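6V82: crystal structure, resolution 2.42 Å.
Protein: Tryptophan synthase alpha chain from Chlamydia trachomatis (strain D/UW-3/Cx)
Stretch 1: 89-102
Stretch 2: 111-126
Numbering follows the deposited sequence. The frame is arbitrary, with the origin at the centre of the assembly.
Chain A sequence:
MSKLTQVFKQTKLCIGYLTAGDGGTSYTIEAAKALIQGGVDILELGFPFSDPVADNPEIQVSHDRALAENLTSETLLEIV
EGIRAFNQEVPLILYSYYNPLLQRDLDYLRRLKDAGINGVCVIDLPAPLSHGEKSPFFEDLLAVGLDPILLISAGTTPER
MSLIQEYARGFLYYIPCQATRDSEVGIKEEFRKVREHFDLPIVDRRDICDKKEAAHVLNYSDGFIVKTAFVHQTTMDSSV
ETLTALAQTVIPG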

# COMPACT_ATOMS: atom_id res chain seq x y z
N GLU A 89 -47.55 -25.68 -36.00
CA GLU A 89 -47.14 -25.10 -37.27
C GLU A 89 -46.03 -24.07 -37.13
O GLU A 89 -45.08 -24.08 -37.92
CB GLU A 89 -48.35 -24.42 -37.94
CG GLU A 89 -48.51 -24.65 -39.44
CD GLU A 89 -49.90 -24.21 -39.95
OE1 GLU A 89 -50.65 -25.06 -40.50
OE2 GLU A 89 -50.24 -23.01 -39.77
N VAL A 90 -46.12 -23.19 -36.13
CA VAL A 90 -45.17 -22.12 -35.87
C VAL A 90 -43.78 -22.68 -35.61
O VAL A 90 -43.59 -23.48 -34.68
CB VAL A 90 -45.63 -21.27 -34.68
CG1 VAL A 90 -44.56 -20.29 -34.30
CG2 VAL A 90 -46.91 -20.52 -35.05
N PRO A 91 -42.78 -22.29 -36.41
CA PRO A 91 -41.40 -22.73 -36.14
C PRO A 91 -40.89 -22.24 -34.80
O PRO A 91 -41.20 -21.12 -34.38
CB PRO A 91 -40.61 -22.11 -37.30
CG PRO A 91 -41.63 -21.92 -38.38
CD PRO A 91 -42.92 -21.60 -37.69
N LEU A 92 -40.10 -23.08 -34.12
CA LEU A 92 -39.45 -22.73 -32.86
C LEU A 92 -37.94 -22.78 -33.03
O LEU A 92 -37.39 -23.83 -33.39
CB LEU A 92 -39.86 -23.68 -31.74
CG LEU A 92 -41.35 -23.71 -31.40
CD1 LEU A 92 -41.66 -24.77 -30.36
CD2 LEU A 92 -41.79 -22.35 -30.92
N ILE A 93 -37.28 -21.65 -32.78
CA ILE A 93 -35.82 -21.55 -32.75
C ILE A 93 -35.38 -21.60 -31.30
O ILE A 93 -35.81 -20.77 -30.48
CB ILE A 93 -35.33 -20.24 -33.40
CG1 ILE A 93 -35.92 -20.02 -34.79
CG2 ILE A 93 -33.83 -20.22 -33.46
CD1 ILE A 93 -35.79 -21.24 -35.68
N LEU A 94 -34.53 -22.56 -30.95
CA LEU A 94 -33.87 -22.49 -29.66
C LEU A 94 -32.65 -21.59 -29.78
O LEU A 94 -31.73 -21.86 -30.56
CB LEU A 94 -33.45 -23.87 -29.16
CG LEU A 94 -32.98 -23.77 -27.71
CD1 LEU A 94 -34.15 -23.41 -26.83
CD2 LEU A 94 -32.34 -25.08 -27.24
N TYR A 95 -32.67 -20.49 -29.03
CA TYR A 95 -31.53 -19.59 -28.94
C TYR A 95 -30.79 -19.88 -27.65
O TYR A 95 -31.41 -19.91 -26.58
CB TYR A 95 -32.01 -18.13 -28.98
CG TYR A 95 -30.95 -17.14 -28.64
CD1 TYR A 95 -30.04 -16.70 -29.60
CD2 TYR A 95 -30.85 -16.62 -27.35
CE1 TYR A 95 -29.06 -15.77 -29.29
CE2 TYR A 95 -29.88 -15.68 -27.02
CZ TYR A 95 -28.99 -15.26 -28.00
OH TYR A 95 -28.01 -14.35 -27.67
N SER A 96 -29.47 -20.08 -27.75
CA SER A 96 -28.73 -20.55 -26.59
C SER A 96 -27.26 -20.20 -26.68
O SER A 96 -26.70 -20.01 -27.77
CB SER A 96 -28.88 -22.07 -26.42
OG SER A 96 -28.04 -22.55 -25.41
N TYR A 97 -26.64 -20.16 -25.51
CA TYR A 97 -25.19 -20.20 -25.43
C TYR A 97 -24.71 -21.65 -25.57
O TYR A 97 -25.49 -22.59 -25.44
CB TYR A 97 -24.71 -19.56 -24.12
CG TYR A 97 -24.82 -18.07 -24.23
CD1 TYR A 97 -26.06 -17.43 -24.15
CD2 TYR A 97 -23.70 -17.30 -24.49
CE1 TYR A 97 -26.16 -16.07 -24.29
CE2 TYR A 97 -23.80 -15.92 -24.63
CZ TYR A 97 -25.04 -15.32 -24.53
OH TYR A 97 -25.15 -13.96 -24.66
N TYR A 98 -23.43 -21.80 -25.87
CA TYR A 98 -22.94 -23.12 -26.25
C TYR A 98 -22.96 -24.08 -25.07
O TYR A 98 -23.37 -25.24 -25.21
CB TYR A 98 -21.53 -23.02 -26.82
CG TYR A 98 -21.04 -24.33 -27.39
CD1 TYR A 98 -21.94 -25.31 -27.84
CD2 TYR A 98 -19.68 -24.60 -27.46
CE1 TYR A 98 -21.47 -26.53 -28.36
CE2 TYR A 98 -19.22 -25.80 -27.97
CZ TYR A 98 -20.11 -26.76 -28.42
OH TYR A 98 -19.60 -27.93 -28.93
N ASN A 99 -22.54 -23.61 -23.89
CA ASN A 99 -22.26 -24.54 -22.79
C ASN A 99 -23.47 -25.35 -22.33
O ASN A 99 -23.32 -26.56 -22.13
CB ASN A 99 -21.63 -23.79 -21.62
CG ASN A 99 -20.95 -24.73 -20.66
OD1 ASN A 99 -20.01 -25.44 -21.04
ND2 ASN A 99 -21.42 -24.76 -19.41
N PRO A 100 -24.66 -24.77 -22.14
CA PRO A 100 -25.80 -25.62 -21.75
C PRO A 100 -26.10 -26.73 -22.74
O PRO A 100 -26.68 -27.76 -22.35
CB PRO A 100 -26.96 -24.62 -21.64
CG PRO A 100 -26.28 -23.32 -21.33
CD PRO A 100 -25.05 -23.35 -22.18
N LEU A 101 -25.74 -26.56 -24.02
CA LEU A 101 -25.92 -27.65 -24.98
C LEU A 101 -24.69 -28.54 -25.04
O LEU A 101 -24.83 -29.76 -25.17
CB LEU A 101 -26.27 -27.10 -26.37
CG LEU A 101 -27.62 -26.37 -26.39
CD1 LEU A 101 -27.85 -25.57 -27.66
CD2 LEU A 101 -28.75 -27.37 -26.22
N LEU A 102 -23.50 -27.96 -24.89
CA LEU A 102 -22.28 -28.78 -24.82
C LEU A 102 -22.33 -29.76 -23.65
O LEU A 102 -21.77 -30.85 -23.73
CB LEU A 102 -21.06 -27.88 -24.71
CG LEU A 102 -19.71 -28.53 -24.42
CD1 LEU A 102 -19.27 -29.42 -25.56
CD2 LEU A 102 -18.67 -27.46 -24.13
N ARG A 111 -34.29 -35.29 -28.24
CA ARG A 111 -35.45 -34.97 -27.42
C ARG A 111 -35.97 -33.56 -27.71
O ARG A 111 -37.18 -33.33 -27.69
CB ARG A 111 -35.12 -35.14 -25.93
CG ARG A 111 -34.85 -36.60 -25.52
CD ARG A 111 -34.34 -36.70 -24.07
NE ARG A 111 -35.43 -36.51 -23.12
CZ ARG A 111 -35.34 -35.84 -21.97
NH1 ARG A 111 -34.19 -35.25 -21.61
NH2 ARG A 111 -36.42 -35.74 -21.18
N LEU A 112 -35.07 -32.62 -28.02
CA LEU A 112 -35.51 -31.28 -28.40
C LEU A 112 -36.31 -31.31 -29.70
O LEU A 112 -37.41 -30.74 -29.79
CB LEU A 112 -34.31 -30.36 -28.56
CG LEU A 112 -33.62 -29.80 -27.32
CD1 LEU A 112 -32.30 -29.17 -27.75
CD2 LEU A 112 -34.51 -28.77 -26.63
N LYS A 113 -35.77 -31.97 -30.73
CA LYS A 113 -36.46 -32.10 -32.00
C LYS A 113 -37.83 -32.73 -31.81
O LYS A 113 -38.83 -32.24 -32.34
CB LYS A 113 -35.61 -32.94 -32.96
CG LYS A 113 -36.34 -33.32 -34.23
CD LYS A 113 -35.67 -32.76 -35.48
CE LYS A 113 -36.62 -32.74 -36.67
NZ LYS A 113 -37.69 -31.73 -36.41
N ASP A 114 -37.89 -33.82 -31.04
CA ASP A 114 -39.16 -34.48 -30.79
C ASP A 114 -40.13 -33.59 -30.02
O ASP A 114 -41.34 -33.69 -30.22
CB ASP A 114 -38.93 -35.78 -30.02
CG ASP A 114 -38.22 -36.83 -30.87
OD1 ASP A 114 -37.98 -36.57 -32.07
OD2 ASP A 114 -37.88 -37.91 -30.32
N ALA A 115 -39.62 -32.69 -29.17
CA ALA A 115 -40.53 -31.86 -28.40
C ALA A 115 -41.17 -30.77 -29.26
O ALA A 115 -42.27 -30.30 -28.95
CB ALA A 115 -39.79 -31.24 -27.21
N GLY A 116 -40.51 -30.38 -30.36
CA GLY A 116 -41.03 -29.32 -31.18
C GLY A 116 -40.01 -28.31 -31.69
O GLY A 116 -40.37 -27.45 -32.50
N ILE A 117 -38.75 -28.39 -31.25
CA ILE A 117 -37.74 -27.42 -31.71
C ILE A 117 -37.39 -27.72 -33.17
O ILE A 117 -37.27 -28.88 -33.57
CB ILE A 117 -36.48 -27.46 -30.83
CG1 ILE A 117 -36.78 -26.97 -29.40
CG2 ILE A 117 -35.36 -26.65 -31.48
CD1 ILE A 117 -37.37 -25.56 -29.31
N ASN A 118 -37.22 -26.66 -33.97
CA ASN A 118 -36.89 -26.81 -35.38
C ASN A 118 -35.53 -26.27 -35.76
O ASN A 118 -34.91 -26.76 -36.70
CB ASN A 118 -37.94 -26.11 -36.25
CG ASN A 118 -39.35 -26.52 -35.90
OD1 ASN A 118 -40.12 -25.72 -35.36
ND2 ASN A 118 -39.69 -27.79 -36.16
N GLY A 119 -35.05 -25.25 -35.07
CA GLY A 119 -33.75 -24.69 -35.35
C GLY A 119 -33.05 -24.39 -34.05
O GLY A 119 -33.68 -24.18 -33.01
N VAL A 120 -31.72 -24.37 -34.12
CA VAL A 120 -30.89 -24.04 -32.97
C VAL A 120 -29.92 -22.95 -33.39
O VAL A 120 -29.23 -23.08 -34.41
CB VAL A 120 -30.14 -25.27 -32.43
CG1 VAL A 120 -29.14 -24.85 -31.37
CG2 VAL A 120 -31.14 -26.28 -31.84
N CYS A 121 -29.91 -21.86 -32.64
CA CYS A 121 -29.00 -20.75 -32.86
C CYS A 121 -28.06 -20.67 -31.66
O CYS A 121 -28.50 -20.44 -30.52
CB CYS A 121 -29.77 -19.44 -33.03
SG CYS A 121 -28.73 -18.01 -33.36
N VAL A 122 -26.77 -20.91 -31.89
CA VAL A 122 -25.79 -20.88 -30.82
C VAL A 122 -24.93 -19.64 -31.02
O VAL A 122 -24.11 -19.58 -31.95
CB VAL A 122 -24.95 -22.16 -30.77
CG1 VAL A 122 -24.11 -22.18 -29.50
CG2 VAL A 122 -25.85 -23.36 -30.78
N ILE A 123 -25.12 -18.65 -30.13
CA ILE A 123 -24.63 -17.29 -30.38
C ILE A 123 -23.11 -17.20 -30.22
O ILE A 123 -22.48 -16.34 -30.85
CB ILE A 123 -25.36 -16.28 -29.48
CG1 ILE A 123 -25.08 -14.85 -29.93
CG2 ILE A 123 -24.96 -16.45 -28.03
CD1 ILE A 123 -25.70 -14.49 -31.26
N ASP A 124 -22.51 -18.08 -29.41
CA ASP A 124 -21.06 -18.05 -29.18
C ASP A 124 -20.35 -19.27 -29.75
O ASP A 124 -19.23 -19.58 -29.32
CB ASP A 124 -20.75 -17.90 -27.68
CG ASP A 124 -21.31 -19.04 -26.84
OD1 ASP A 124 -22.31 -19.68 -27.27
OD2 ASP A 124 -20.75 -19.30 -25.75
N LEU A 125 -20.96 -19.98 -30.70
CA LEU A 125 -20.29 -21.07 -31.42
C LEU A 125 -20.20 -20.71 -32.89
O LEU A 125 -21.11 -21.01 -33.67
CB LEU A 125 -21.03 -22.39 -31.24
CG LEU A 125 -20.34 -23.60 -31.89
CD1 LEU A 125 -19.01 -23.90 -31.22
CD2 LEU A 125 -21.25 -24.81 -31.86
N PRO A 126 -19.12 -20.05 -33.32
CA PRO A 126 -18.99 -19.74 -34.75
C PRO A 126 -18.66 -20.97 -35.58
O PRO A 126 -18.06 -21.94 -35.11
CB PRO A 126 -17.83 -18.72 -34.77
CG PRO A 126 -17.04 -19.04 -33.55
CD PRO A 126 -18.03 -19.49 -32.51
O HOH W 1 -21.12 -20.95 -23.58

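The heart of this contact is a pair of neighbouring parallel β-strands, 92-96 and 119-122, with apolar side chains on both faces. On one face Leu 94 fills the space between sheet and helix: its CD2 lies 4.1 Å from CD1 of Leu 112, and its CB lies 4.1 Å from CG2 of Ile 117 and 4.3 Å from CG2 of Val 120. Leu 101, from the short helix that follows the first strand, extends this cluster, with its CD1 4.0 Å from CG1 of Val 120 and 4.3 Å from CG2 of Val 122. Branched aliphatic residues suit such a place, since they fill an enclosed space without leaving a polar group unsatisfied; the β-branched valines are also at ease in the extended backbone of a strand.

The other face carries Ile 93, Tyr 95 and Cys 121. Ile 93 CG2 meets Cys 121 CB at 4.2 Å, and the sulfur of Cys 121 sits at the edge of the Tyr 95 ring, SG to CD1 4.2 Å. Gly 119 pairs with Ile 93 on this face, and here the lack of a side chain matters: a CB would fall 3.0 Å from Ile 93 CD1, a clash.

The backbones bind these layers together. As in any parallel pair, a residue of one strand bonds to residues flanking its partner on the other, so alternate residues of the first strand do the bonding. Leu 94 N donates to Gly 119 O (2.8 Å) and Leu 94 O accepts from Cys 121 N (2.8 Å); Ser 96 repeats the pattern, its N donating to Cys 121 O (3.0 Å) and its O accepting from Ile 123 N (3.1 Å). The same carbonyl oxygens also receive CA-H...O contacts, such as Val 122 CA to Ser 96 O (3.3 Å), which supplement the N-H bonds.

Beyond the strands, aromatic rings receive aliphatic groups. Ile 123 places CG2 over a face of the Tyr 97 ring, 3.6 Å from CE2, while Leu 125 CD1 lies over a face of the Tyr 98 ring, 3.8 Å from CE2. Both are CH-pi contacts, in which a weakly polarised methyl meets the electron-rich ring.

Polar groups close the two ends. At one, the helix of the second stretch stops at Gly 116 in a Schellman motif, whose positive phi would jam a CB against the preceding carbonyl. Asn 118 then acts as a side-chain extension of the ladder: its OD1 accepts from Leu 92 N (2.9 Å), while Leu 92 O accepts from both Asn 118 N (2.9 Å) and Gly 119 N (3.2 Å). At the other end, within the turn from Val 122 to Leu 125, Asp 124 OD1 takes a weak hydrogen bond from Tyr 98 N (2.8 Å). A water accepts from Asn 99 N (3.0 Å) and donates to Asp 124 OD2 (2.8 Å), so one carboxylate serves two successive backbone amides.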